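Local coordinates for protein aminomethyltransferase (Bartonella henselae, PDB 3GIR) that belongs to the aminomethyltransferase (T-protein) family, whose chain combines a folate-binding domain with a C-terminal barrel domain, at residues K85-G91 with E164-L170; V104-K110 with I131-L135; S114-Y118 with L278-P283; Q206-I210 with E222-P226. All coordinates share one frame; numbering follows the deposited sequence. Where two conformers were deposited one is given.

Contact 1: residues K85-G91 with E164-L170; sequences KLIAVEG and ECQVIAL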
loop_
_atom_site.group_PDB
_atom_site.type_symbol
_atom_site.label_atom_id
_atom_site.label_comp_id
_atom_site.label_asym_id
_atom_site.label_seq_id
_atom_site.Cartn_x
_atom_site.Cartn_y
_atom_site.Cartn_z
ATOM N N LYS A 85 -4.700 1.921 9.831
ATOM C CA LYS A 85 -5.004 2.942 10.832
ATOM C C LYS A 85 -5.124 4.306 10.216
ATOM O O LYS A 85 -4.234 4.737 9.494
ATOM C CB LYS A 85 -3.953 2.985 11.966
ATOM C CG LYS A 85 -4.397 3.689 13.204
ATOM C CD LYS A 85 -5.445 2.852 13.976
ATOM C CE LYS A 85 -5.898 3.500 15.236
ATOM N NZ LYS A 85 -6.839 2.564 15.943
ATOM N N LEU A 86 -6.233 4.962 10.527
ATOM C CA LEU A 86 -6.462 6.361 10.142
ATOM C C LEU A 86 -5.987 7.229 11.290
ATOM O O LEU A 86 -6.338 6.976 12.465
ATOM C CB LEU A 86 -7.947 6.606 9.935
ATOM C CG LEU A 86 -8.392 6.391 8.503
ATOM C CD1 LEU A 86 -8.301 4.942 8.162
ATOM C CD2 LEU A 86 -9.836 6.963 8.399
ATOM N N ILE A 87 -5.151 8.197 10.969
ATOM C CA ILE A 87 -4.712 9.184 11.901
ATOM C C ILE A 87 -5.126 10.566 11.359
ATOM O O ILE A 87 -4.720 10.977 10.262
ATOM C CB ILE A 87 -3.205 9.101 12.006
ATOM C CG1 ILE A 87 -2.744 7.770 12.621
ATOM C CG2 ILE A 87 -2.640 10.238 12.927
ATOM C CD1 ILE A 87 -1.210 7.443 12.519
ATOM N N ALA A 88 -5.936 11.280 12.153
ATOM C CA ALA A 88 -6.331 12.668 11.808
ATOM C C ALA A 88 -5.280 13.645 12.311
ATOM O O ALA A 88 -4.656 13.453 13.401
ATOM C CB ALA A 88 -7.667 13.023 12.391
ATOM N N VAL A 89 -5.050 14.663 11.514
ATOM C CA VAL A 89 -4.088 15.716 11.886
ATOM C C VAL A 89 -4.890 17.031 11.723
ATOM O O VAL A 89 -5.337 17.339 10.639
ATOM C CB VAL A 89 -2.910 15.629 10.959
ATOM C CG1 VAL A 89 -1.970 16.851 11.148
ATOM C CG2 VAL A 89 -2.168 14.246 11.158
ATOM N N GLU A 90 -5.067 17.776 12.822
ATOM C CA GLU A 90 -6.009 18.872 12.894
ATOM C C GLU A 90 -5.409 20.001 13.739
ATOM O O GLU A 90 -4.951 19.707 14.815
ATOM C CB GLU A 90 -7.287 18.341 13.581
ATOM C CG GLU A 90 -8.353 19.369 13.782
ATOM C CD GLU A 90 -9.657 18.818 14.338
ATOM O OE1 GLU A 90 -9.707 17.622 14.788
ATOM O OE2 GLU A 90 -10.629 19.613 14.349
ATOM N N GLY A 91 -5.503 21.235 13.287
ATOM C CA GLY A 91 -5.192 22.384 14.136
ATOM C C GLY A 91 -4.636 23.478 13.263
ATOM O O GLY A 91 -4.386 23.324 12.061
ATOM N N GLU A 164 1.376 23.814 16.772
ATOM C CA GLU A 164 -0.006 23.921 17.315
ATOM C C GLU A 164 -0.942 23.114 16.425
ATOM O O GLU A 164 -1.608 23.609 15.534
ATOM C CB GLU A 164 -0.494 25.360 17.453
ATOM C CG GLU A 164 -1.804 25.423 18.259
ATOM C CD GLU A 164 -2.382 26.804 18.417
ATOM O OE1 GLU A 164 -1.886 27.763 17.785
ATOM O OE2 GLU A 164 -3.358 26.924 19.185
ATOM N N CYS A 165 -0.941 21.831 16.678
ATOM C CA CYS A 165 -1.683 20.861 15.871
ATOM C C CYS A 165 -1.909 19.661 16.774
ATOM O O CYS A 165 -1.112 19.422 17.696
ATOM C CB CYS A 165 -0.858 20.464 14.624
ATOM S SG CYS A 165 -1.657 19.296 13.464
ATOM N N GLN A 166 -2.940 18.878 16.479
ATOM C CA GLN A 166 -3.168 17.630 17.186
ATOM C C GLN A 166 -3.104 16.436 16.208
ATOM O O GLN A 166 -3.475 16.590 15.061
ATOM C CB GLN A 166 -4.552 17.639 17.836
ATOM C CG GLN A 166 -4.748 18.740 18.910
ATOM C CD GLN A 166 -3.762 18.671 20.069
ATOM O OE1 GLN A 166 -3.159 19.694 20.456
ATOM N NE2 GLN A 166 -3.598 17.481 20.642
ATOM N N VAL A 167 -2.629 15.316 16.696
ATOM C CA VAL A 167 -2.549 14.050 15.971
ATOM C C VAL A 167 -3.427 13.100 16.758
ATOM O O VAL A 167 -3.208 12.910 17.963
ATOM C CB VAL A 167 -1.070 13.553 16.007
ATOM C CG1 VAL A 167 -0.849 12.285 15.252
ATOM C CG2 VAL A 167 -0.143 14.672 15.414
ATOM N N ILE A 168 -4.393 12.463 16.084
ATOM C CA ILE A 168 -5.407 11.664 16.731
ATOM C C ILE A 168 -5.557 10.304 15.988
ATOM O O ILE A 168 -5.936 10.311 14.839
ATOM C CB ILE A 168 -6.799 12.377 16.695
ATOM C CG1 ILE A 168 -6.659 13.810 17.225
ATOM C CG2 ILE A 168 -7.828 11.556 17.513
ATOM C CD1 ILE A 168 -7.872 14.663 16.923
ATOM N N ALA A 169 -5.353 9.197 16.702
ATOM C CA ALA A 169 -5.564 7.867 16.130
ATOM C C ALA A 169 -7.062 7.577 16.175
ATOM O O ALA A 169 -7.679 7.738 17.194
ATOM C CB ALA A 169 -4.778 6.822 16.914
ATOM N N LEU A 170 -7.663 7.229 15.042
ATOM C CA LEU A 170 -9.089 7.003 14.968
ATOM C C LEU A 170 -9.433 5.534 15.060
ATOM O O LEU A 170 -8.660 4.653 14.604
ATOM C CB LEU A 170 -9.637 7.590 13.699
ATOM C CG LEU A 170 -9.407 9.067 13.354
ATOM C CD1 LEU A 170 -10.049 9.517 12.062
ATOM C CD2 LEU A 170 -9.930 9.938 14.494
HETATM O O HOH W 1 -8.421 3.782 11.909
#
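The chi1 of I87 (-66°) puts CG1 beside the backbone nitrogen and leaves CG2 trans to it; in V167 (chi1 -178°) CG1 is the trans branch, and these two methyls, I87 CG2 and V167 CG1, meet at 3.6 Å where the side chains cross obliquely. The pair sits in an antiparallel two-strand ladder, 85-90 against 166-169, with 166-169 as the outermost strand of a five-stranded antiparallel sheet in the folate-binding domain. The ladder shows the usual alternation. A88 with I168 and E90 with Q166 are hydrogen-bonded pairs, each exchanging two N-H...O bonds, the shortest being Q166 N to E90 O at 2.7 Å. I87 with A169 and V89 with V167 are non-hydrogen-bonded pairs, where CA-H...O contacts such as V89 CA to Q166 O (3.3 Å) fill in. I87 and V167 share a face of the sheet packed by helix 149-159, whose L156 touches both, while V89 meets F97 and L98 of helix 94-101. On the other face L170 CD1 lies 4.3 Å from A88 CB. Past the last pair, L170 N still reaches L86 O at 2.9 Å, and a water links L86 N to L170 O. The same carbonyl draws in K85, whose chain bends at chi2 (72°) and brings NZ to L170 O in a weak hydrogen bond of 3.1 Å.

Contact 2: residues V104-K110 with I131-L135; sequences VDAALLK and ILTRL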
loop_
_atom_site.group_PDB
_atom_site.type_symbol
_atom_site.label_atom_id
_atom_site.label_comp_id
_atom_site.label_asym_id
_atom_site.label_seq_id
_atom_site.Cartn_x
_atom_site.Cartn_y
_atom_site.Cartn_z
ATOM N N VAL A 104 6.362 16.587 1.949
ATOM C CA VAL A 104 5.223 17.093 1.212
ATOM C C VAL A 104 5.198 18.605 1.353
ATOM O O VAL A 104 5.804 19.170 2.261
ATOM C CB VAL A 104 3.880 16.501 1.758
ATOM C CG1 VAL A 104 3.886 14.953 1.727
ATOM C CG2 VAL A 104 3.558 17.005 3.203
ATOM N N ASP A 105 4.576 19.271 0.405
ATOM C CA ASP A 105 4.187 20.678 0.600
ATOM C C ASP A 105 2.687 20.678 0.892
ATOM O O ASP A 105 1.857 20.732 0.010
ATOM C CB ASP A 105 4.532 21.563 -0.623
ATOM C CG ASP A 105 4.325 23.057 -0.328
ATOM O OD1 ASP A 105 3.662 23.369 0.706
ATOM O OD2 ASP A 105 4.799 23.913 -1.139
ATOM N N ALA A 106 2.369 20.546 2.166
ATOM C CA ALA A 106 1.003 20.391 2.597
ATOM C C ALA A 106 0.140 21.615 2.226
ATOM O O ALA A 106 -1.063 21.467 2.033
ATOM C CB ALA A 106 0.941 20.057 4.122
ATOM N N ALA A 107 0.756 22.794 2.129
ATOM C CA ALA A 107 0.016 24.014 1.816
ATOM C C ALA A 107 -0.497 23.930 0.377
ATOM O O ALA A 107 -1.616 24.363 0.083
ATOM C CB ALA A 107 0.913 25.279 2.034
ATOM N N LEU A 108 0.259 23.301 -0.511
ATOM C CA LEU A 108 -0.147 23.196 -1.940
ATOM C C LEU A 108 -1.171 22.096 -2.184
ATOM O O LEU A 108 -1.858 22.111 -3.181
ATOM C CB LEU A 108 1.061 22.928 -2.847
ATOM C CG LEU A 108 2.200 23.949 -2.899
ATOM C CD1 LEU A 108 3.201 23.563 -4.012
ATOM C CD2 LEU A 108 1.710 25.428 -3.031
ATOM N N LEU A 109 -1.284 21.109 -1.300
ATOM C CA LEU A 109 -2.277 20.050 -1.491
ATOM C C LEU A 109 -3.675 20.663 -1.485
ATOM O O LEU A 109 -4.038 21.378 -0.560
ATOM C CB LEU A 109 -2.116 19.031 -0.350
ATOM C CG LEU A 109 -2.653 17.643 -0.551
ATOM C CD1 LEU A 109 -2.153 17.044 -1.894
ATOM C CD2 LEU A 109 -2.346 16.734 0.652
ATOM N N LYS A 110 -4.478 20.397 -2.514
ATOM C CA LYS A 110 -5.798 20.950 -2.540
ATOM C C LYS A 110 -6.690 20.172 -1.600
ATOM O O LYS A 110 -6.486 18.977 -1.341
ATOM C CB LYS A 110 -6.356 20.998 -3.976
ATOM C CG LYS A 110 -5.495 21.866 -4.956
ATOM C CD LYS A 110 -5.956 21.742 -6.394
ATOM C CE LYS A 110 -4.890 22.284 -7.390
ATOM N NZ LYS A 110 -4.978 21.608 -8.745
ATOM N N ILE A 131 -0.666 7.429 2.934
ATOM C CA ILE A 131 -1.412 8.295 2.073
ATOM C C ILE A 131 -1.950 9.426 2.933
ATOM O O ILE A 131 -2.590 9.208 4.000
ATOM C CB ILE A 131 -2.611 7.628 1.362
ATOM C CG1 ILE A 131 -2.189 6.314 0.709
ATOM C CG2 ILE A 131 -3.309 8.617 0.453
ATOM C CD1 ILE A 131 -1.210 6.535 -0.405
ATOM N N LEU A 132 -1.657 10.656 2.466
ATOM C CA LEU A 132 -2.084 11.911 3.114
ATOM C C LEU A 132 -3.190 12.549 2.263
ATOM O O LEU A 132 -2.998 12.723 1.056
ATOM C CB LEU A 132 -0.896 12.856 3.187
ATOM C CG LEU A 132 -1.183 14.293 3.702
ATOM C CD1 LEU A 132 -1.589 14.340 5.155
ATOM C CD2 LEU A 132 -0.011 15.195 3.483
ATOM N N THR A 133 -4.317 12.898 2.883
ATOM C CA THR A 133 -5.455 13.564 2.195
ATOM C C THR A 133 -5.813 14.799 2.932
ATOM O O THR A 133 -5.850 14.785 4.154
ATOM C CB THR A 133 -6.685 12.623 2.180
ATOM O OG1 THR A 133 -6.303 11.408 1.515
ATOM C CG2 THR A 133 -7.836 13.254 1.372
ATOM N N ARG A 134 -5.945 15.909 2.218
ATOM C CA ARG A 134 -6.418 17.141 2.829
ATOM C C ARG A 134 -7.923 17.162 2.820
ATOM O O ARG A 134 -8.541 16.890 1.767
ATOM C CB ARG A 134 -5.872 18.340 2.092
ATOM C CG ARG A 134 -6.171 19.638 2.779
ATOM C CD ARG A 134 -5.440 20.760 2.149
ATOM N NE ARG A 134 -5.365 21.898 3.085
ATOM C CZ ARG A 134 -4.598 22.964 2.807
ATOM N NH1 ARG A 134 -3.953 23.040 1.657
ATOM N NH2 ARG A 134 -4.521 23.960 3.685
ATOM N N LEU A 135 -8.491 17.419 3.977
ATOM C CA LEU A 135 -9.959 17.414 4.156
ATOM C C LEU A 135 -10.552 18.808 4.317
ATOM O O LEU A 135 -11.707 19.013 3.938
ATOM C CB LEU A 135 -10.352 16.543 5.327
ATOM C CG LEU A 135 -10.172 15.028 5.074
ATOM C CD1 LEU A 135 -10.505 14.297 6.396
ATOM C CD2 LEU A 135 -11.014 14.613 3.850
#
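R134 grips the loop 104-110 through one nitrogen: its NH1 donates to L109 O at 2.8 Å and to A107 O at 3.1 Å. Here a side chain from strand 126-136 of the five-stranded antiparallel sheet binds carbonyls of the loop that follows helix 94-101, in which 106-108 have helical backbone angles without regular helix bonding. Both oxygens lie near the guanidinium plane, at its edge. The bond to L109 O is straight (162°) and runs nearly along the C=O axis, whereas A107 O is approached from above its carbonyl plane and at a poorer angle (138°). CG trans to the backbone nitrogen (chi1 -172°) and an extended chain through NE give the arginine the reach for this. Alongside, L132 CD2 touches two loop methyls, V104 CG2 and L109 CD2, each at 4.0 Å, while R134 CB lies 3.5 Å from K110 O.

The next shell fixes both partners. NE bonds to A136 O and NH2 to E137 O, which pin the rotation of the guanidinium, so all three nitrogens of this buried group donate to carbonyl oxygens. Helix 94-101 backs both sides, with L98 touching A106 and L132, and V95 touching A107 and R134. Just before A106, D105 OD2 forms a salt bridge with K289 NZ; its OD1 takes a weak bond from A107 N at 3.3 Å.

Contact 3: residues S114-Y118 with L278-P283; sequences SRYSY and LTWAVP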
loop_
_atom_site.group_PDB
_atom_site.type_symbol
_atom_site.label_atom_id
_atom_site.label_comp_id
_atom_site.label_asym_id
_atom_site.label_seq_id
_atom_site.Cartn_x
_atom_site.Cartn_y
_atom_site.Cartn_z
ATOM N N SER A 114 -5.409 13.584 -2.354
ATOM C CA SER A 114 -4.577 12.586 -1.666
ATOM C C SER A 114 -3.211 12.496 -2.333
ATOM O O SER A 114 -3.084 12.639 -3.560
ATOM C CB SER A 114 -5.189 11.190 -1.747
ATOM O OG SER A 114 -6.460 11.146 -1.159
ATOM N N ARG A 115 -2.182 12.221 -1.551
ATOM C CA ARG A 115 -0.819 12.000 -2.083
ATOM C C ARG A 115 -0.170 10.856 -1.357
ATOM O O ARG A 115 -0.273 10.766 -0.124
ATOM C CB ARG A 115 0.087 13.243 -1.903
ATOM C CG ARG A 115 -0.081 14.275 -3.027
ATOM C CD ARG A 115 0.970 15.330 -2.856
ATOM N NE ARG A 115 2.178 14.839 -3.472
ATOM C CZ ARG A 115 2.634 15.242 -4.660
ATOM N NH1 ARG A 115 3.726 14.682 -5.151
ATOM N NH2 ARG A 115 2.028 16.227 -5.346
ATOM N N TYR A 116 0.558 10.052 -2.125
ATOM C CA TYR A 116 1.405 9.009 -1.570
ATOM C C TYR A 116 2.634 9.659 -1.004
ATOM O O TYR A 116 3.243 10.565 -1.620
ATOM C CB TYR A 116 1.825 8.002 -2.685
ATOM C CG TYR A 116 2.720 6.888 -2.236
ATOM C CD1 TYR A 116 2.223 5.787 -1.574
ATOM C CD2 TYR A 116 4.097 6.954 -2.460
ATOM C CE1 TYR A 116 3.087 4.742 -1.177
ATOM C CE2 TYR A 116 4.943 5.933 -2.051
ATOM C CZ TYR A 116 4.444 4.830 -1.446
ATOM O OH TYR A 116 5.378 3.866 -1.022
ATOM N N SER A 117 3.032 9.258 0.197
ATOM C CA SER A 117 4.205 9.806 0.833
ATOM C C SER A 117 4.819 8.774 1.774
ATOM O O SER A 117 4.461 7.589 1.773
ATOM C CB SER A 117 3.899 11.096 1.594
ATOM O OG SER A 117 5.076 11.835 1.824
ATOM N N TYR A 118 5.770 9.223 2.577
ATOM C CA TYR A 118 6.418 8.332 3.547
ATOM C C TYR A 118 7.016 9.087 4.701
ATOM O O TYR A 118 7.490 10.211 4.541
ATOM C CB TYR A 118 7.514 7.460 2.855
ATOM C CG TYR A 118 8.089 7.987 1.598
ATOM C CD1 TYR A 118 8.890 9.110 1.611
ATOM C CD2 TYR A 118 7.919 7.336 0.383
ATOM C CE1 TYR A 118 9.457 9.577 0.439
ATOM C CE2 TYR A 118 8.460 7.840 -0.781
ATOM C CZ TYR A 118 9.236 8.943 -0.731
ATOM O OH TYR A 118 9.852 9.448 -1.858
ATOM N N LEU A 278 11.256 5.296 -5.397
ATOM C CA LEU A 278 10.038 5.974 -4.996
ATOM C C LEU A 278 10.298 7.490 -4.850
ATOM O O LEU A 278 9.459 8.208 -4.268
ATOM C CB LEU A 278 9.541 5.361 -3.698
ATOM C CG LEU A 278 9.077 3.906 -3.660
ATOM C CD1 LEU A 278 8.686 3.562 -2.230
ATOM C CD2 LEU A 278 7.896 3.683 -4.560
ATOM N N THR A 279 11.428 8.014 -5.350
ATOM C CA THR A 279 11.713 9.445 -5.166
ATOM C C THR A 279 10.690 10.299 -5.910
ATOM O O THR A 279 10.586 11.478 -5.594
ATOM C CB THR A 279 13.141 9.890 -5.682
ATOM O OG1 THR A 279 13.208 9.596 -7.077
ATOM C CG2 THR A 279 14.241 9.144 -4.892
ATOM N N TRP A 280 9.971 9.734 -6.881
ATOM C CA TRP A 280 8.924 10.441 -7.630
ATOM C C TRP A 280 7.872 11.081 -6.695
ATOM O O TRP A 280 7.212 12.054 -7.053
ATOM C CB TRP A 280 8.229 9.547 -8.627
ATOM C CG TRP A 280 7.615 8.289 -8.056
ATOM C CD1 TRP A 280 8.154 7.059 -8.135
ATOM C CD2 TRP A 280 6.351 8.141 -7.393
ATOM N NE1 TRP A 280 7.324 6.128 -7.549
ATOM C CE2 TRP A 280 6.217 6.775 -7.065
ATOM C CE3 TRP A 280 5.341 9.028 -7.014
ATOM C CZ2 TRP A 280 5.097 6.279 -6.406
ATOM C CZ3 TRP A 280 4.228 8.508 -6.362
ATOM C CH2 TRP A 280 4.141 7.168 -6.051
ATOM N N ALA A 281 7.730 10.508 -5.497
ATOM C CA ALA A 281 6.755 11.003 -4.514
ATOM C C ALA A 281 7.109 12.359 -3.893
ATOM O O ALA A 281 6.266 12.921 -3.161
ATOM C CB ALA A 281 6.534 9.940 -3.407
ATOM N N VAL A 282 8.342 12.856 -4.087
ATOM C CA VAL A 282 8.818 14.106 -3.519
ATOM C C VAL A 282 9.112 15.034 -4.685
ATOM O O VAL A 282 10.122 14.845 -5.371
ATOM C CB VAL A 282 10.096 13.940 -2.685
ATOM C CG1 VAL A 282 10.497 15.215 -1.968
ATOM C CG2 VAL A 282 9.942 12.838 -1.642
ATOM N N PRO A 283 8.198 16.000 -4.953
ATOM C CA PRO A 283 8.384 16.942 -6.082
ATOM C C PRO A 283 9.596 17.841 -5.890
ATOM O O PRO A 283 10.130 17.950 -4.794
ATOM C CB PRO A 283 7.081 17.749 -6.119
ATOM C CG PRO A 283 6.092 16.993 -5.260
ATOM C CD PRO A 283 6.904 16.181 -4.261
HETATM O O HOH W 2 3.308 12.054 -3.745
HETATM O O HOH W 3 5.455 13.968 -6.849
HETATM O O HOH W 4 5.912 12.859 -0.542
#
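Y116 lays its ring beside the six-membered ring of W280 with planes only 25° apart, but slid so far that the two barely overlap: centroids are 5.5 Å apart, and Y116 CD2 meets W280 CH2 at 3.6 Å. L278 CD1 and A281 CB approach the edge of the tyrosine ring, whose hydroxyl is hydrogen-bonded to D129 OD2. Y118 works differently. Its OH donates to L278 O at 2.7 Å, a partner lying in the ring plane, yet it comes from above the carbonyl plane; A281 N, closing the 3-10 turn, reaches the same oxygen from the opposite face. V282 CG2 packs 3.4 Å from this hydroxyl. R115 adds a wetter link. Its NH1 stands 3.3 Å from P283 CG, and a water bonded weakly to NH1 carries the connection on, donating to both Y116 O and A281 O. In the folate-binding domain the contact thus joins 114-120, an outermost strand of the five-stranded antiparallel sheet, to the 3-10 segment 279-281, which leads into helix 284-289; helix 295-304 backs segment 278-283, with L302 on T279 and F298 on V282.

Contact 4: residues Q206-I210 with E222-P226; sequences QDWFI and EIALP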
loop_
_atom_site.group_PDB
_atom_site.type_symbol
_atom_site.label_atom_id
_atom_site.label_comp_id
_atom_site.label_asym_id
_atom_site.label_seq_id
_atom_site.Cartn_x
_atom_site.Cartn_y
_atom_site.Cartn_z
ATOM N N GLN A 206 -20.504 12.795 8.668
ATOM C CA GLN A 206 -19.705 12.848 9.841
ATOM C C GLN A 206 -19.005 11.493 10.178
ATOM O O GLN A 206 -19.650 10.475 10.263
ATOM C CB GLN A 206 -20.578 13.309 11.016
ATOM C CG GLN A 206 -19.839 13.503 12.280
ATOM C CD GLN A 206 -19.009 14.804 12.286
ATOM O OE1 GLN A 206 -19.390 15.814 11.679
ATOM N NE2 GLN A 206 -17.828 14.741 12.907
ATOM N N ASP A 207 -17.701 11.544 10.384
ATOM C CA ASP A 207 -16.870 10.392 10.739
ATOM C C ASP A 207 -16.723 9.336 9.601
ATOM O O ASP A 207 -16.147 8.288 9.841
ATOM C CB ASP A 207 -17.318 9.735 12.049
ATOM C CG ASP A 207 -17.071 10.644 13.297
ATOM O OD1 ASP A 207 -16.362 11.648 13.195
ATOM O OD2 ASP A 207 -17.532 10.288 14.396
ATOM N N TRP A 208 -17.189 9.638 8.397
ATOM C CA TRP A 208 -16.988 8.739 7.272
ATOM C C TRP A 208 -15.914 9.401 6.390
ATOM O O TRP A 208 -15.809 10.617 6.330
ATOM C CB TRP A 208 -18.254 8.579 6.410
ATOM C CG TRP A 208 -19.291 7.677 6.927
ATOM C CD1 TRP A 208 -19.900 7.761 8.099
ATOM C CD2 TRP A 208 -19.953 6.646 6.178
ATOM N NE1 TRP A 208 -20.853 6.769 8.205
ATOM C CE2 TRP A 208 -20.889 6.061 7.046
ATOM C CE3 TRP A 208 -19.741 6.078 4.928
ATOM C CZ2 TRP A 208 -21.699 4.999 6.643
ATOM C CZ3 TRP A 208 -20.543 5.020 4.528
ATOM C CH2 TRP A 208 -21.501 4.503 5.400
ATOM N N PHE A 209 -15.107 8.589 5.700
ATOM C CA PHE A 209 -14.071 9.108 4.780
ATOM C C PHE A 209 -14.037 8.191 3.588
ATOM O O PHE A 209 -13.860 6.988 3.776
ATOM C CB PHE A 209 -12.736 9.157 5.562
ATOM C CG PHE A 209 -11.517 9.499 4.769
ATOM C CD1 PHE A 209 -11.449 10.614 3.992
ATOM C CD2 PHE A 209 -10.393 8.671 4.835
ATOM C CE1 PHE A 209 -10.277 10.938 3.262
ATOM C CE2 PHE A 209 -9.221 9.001 4.162
ATOM C CZ PHE A 209 -9.195 10.124 3.323
ATOM N N ILE A 210 -14.255 8.696 2.356
ATOM C CA ILE A 210 -14.214 7.866 1.178
ATOM C C ILE A 210 -13.181 8.430 0.243
ATOM O O ILE A 210 -13.170 9.652 -0.019
ATOM C CB ILE A 210 -15.577 7.802 0.457
ATOM C CG1 ILE A 210 -16.595 7.135 1.415
ATOM C CG2 ILE A 210 -15.485 7.098 -0.919
ATOM C CD1 ILE A 210 -18.039 6.991 0.804
ATOM N N GLU A 222 -11.915 3.273 -1.155
ATOM C CA GLU A 222 -11.741 2.868 0.261
ATOM C C GLU A 222 -12.759 3.660 1.074
ATOM O O GLU A 222 -12.916 4.901 0.868
ATOM C CB GLU A 222 -10.352 3.125 0.746
ATOM C CG GLU A 222 -9.288 2.314 0.048
ATOM C CD GLU A 222 -7.902 2.467 0.727
ATOM O OE1 GLU A 222 -7.698 3.299 1.690
ATOM O OE2 GLU A 222 -7.035 1.728 0.272
ATOM N N ILE A 223 -13.405 2.973 1.999
ATOM C CA ILE A 223 -14.443 3.578 2.849
ATOM C C ILE A 223 -14.069 3.342 4.322
ATOM O O ILE A 223 -13.941 2.201 4.730
ATOM C CB ILE A 223 -15.822 2.997 2.562
ATOM C CG1 ILE A 223 -16.166 3.035 1.073
ATOM C CG2 ILE A 223 -16.930 3.677 3.454
ATOM C CD1 ILE A 223 -17.441 2.149 0.653
ATOM N N ALA A 224 -13.928 4.419 5.107
ATOM C CA ALA A 224 -13.613 4.381 6.510
ATOM C C ALA A 224 -14.835 4.895 7.242
ATOM O O ALA A 224 -15.401 5.921 6.847
ATOM C CB ALA A 224 -12.366 5.240 6.863
ATOM N N LEU A 225 -15.266 4.169 8.241
ATOM C CA LEU A 225 -16.472 4.564 8.981
ATOM C C LEU A 225 -16.413 4.053 10.393
ATOM O O LEU A 225 -15.665 3.179 10.742
ATOM C CB LEU A 225 -17.750 4.059 8.264
ATOM C CG LEU A 225 -18.130 2.581 8.339
ATOM C CD1 LEU A 225 -19.590 2.450 7.687
ATOM C CD2 LEU A 225 -17.117 1.676 7.609
ATOM N N PRO A 226 -17.271 4.623 11.275
ATOM C CA PRO A 226 -17.306 4.146 12.619
ATOM C C PRO A 226 -17.606 2.660 12.710
ATOM O O PRO A 226 -18.338 2.104 11.895
ATOM C CB PRO A 226 -18.460 4.979 13.249
ATOM C CG PRO A 226 -18.505 6.166 12.416
ATOM C CD PRO A 226 -18.224 5.719 11.038
HETATM O O HOH W 5 -11.130 5.956 3.050
#
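Aromatic and apolar packing leads here, with the W208 indole lying over the L225 side chain. L225 CD1 makes a CH-pi contact, 3.8 Å from the centroid of the six-membered ring and 26° off its normal, while CB of the same leucine lies over the centre of the indole on that same face. With chi1 of L225 at 75°, CG occupies the crowded position between backbone nitrogen and carbonyl carbon, which keeps the leucine alongside the indole, pointing the same way. I223 CG2 reaches the benzene part of the indole at CE3 and CZ3, 4.0 Å from each, and also meets I210 CG1. At the other end P226 CD approaches W208 CD1, and P226 CG touches D207 CB at 3.8 Å.

Backbone bonding is concentrated at one pair. Strands 209-211 and 220-225 form a beta hairpin within the six-stranded mixed sheet of the folate-binding domain, and F209 with A224 is its hydrogen-bonded pair here, F209 N to A224 O and A224 N to F209 O both being 2.9 Å. I210 with I223 is the adjoining non-hydrogen-bonded pair. CA-H...O contacts supplement these, W208 CA to A224 O and I210 CA to E222 O, both 3.3 Å.

The two faces have different neighbours. L233 of helix 227-238 touches W208, I223 and L225. On the reverse, chi1 of F209 (173°) swings the ring away from strand 220-225 toward T133 and L135 of the five-stranded sheet, leaving A224 CB at the ring edge.

Water contributes one bridge, donating to F209 O at 3.0 Å and more weakly to E222 O.

Overall arrangement
From the N terminus, strand 85-90 opens contact 1, which closes at 164-170 and encloses the whole of contact 2, where the loop 104-110 meets strand 126-136. Between those two segments runs strand 114-120, which begins contact 3; its partner, 278-283, comes much later, so contact 3 crosses both earlier contacts along the chain. Contact 4, a short hairpin closure, follows contact 1 in series and falls within the long span of contact 3. Contacts 1 to 3 share the five-stranded sheet: contacts 2 and 3 meet through T133 OG1 and S114 OG, 2.7 Å apart. Contact 4 brings the six-stranded mixed sheet against it, with A224 CB 3.4 Å from L86 CD2.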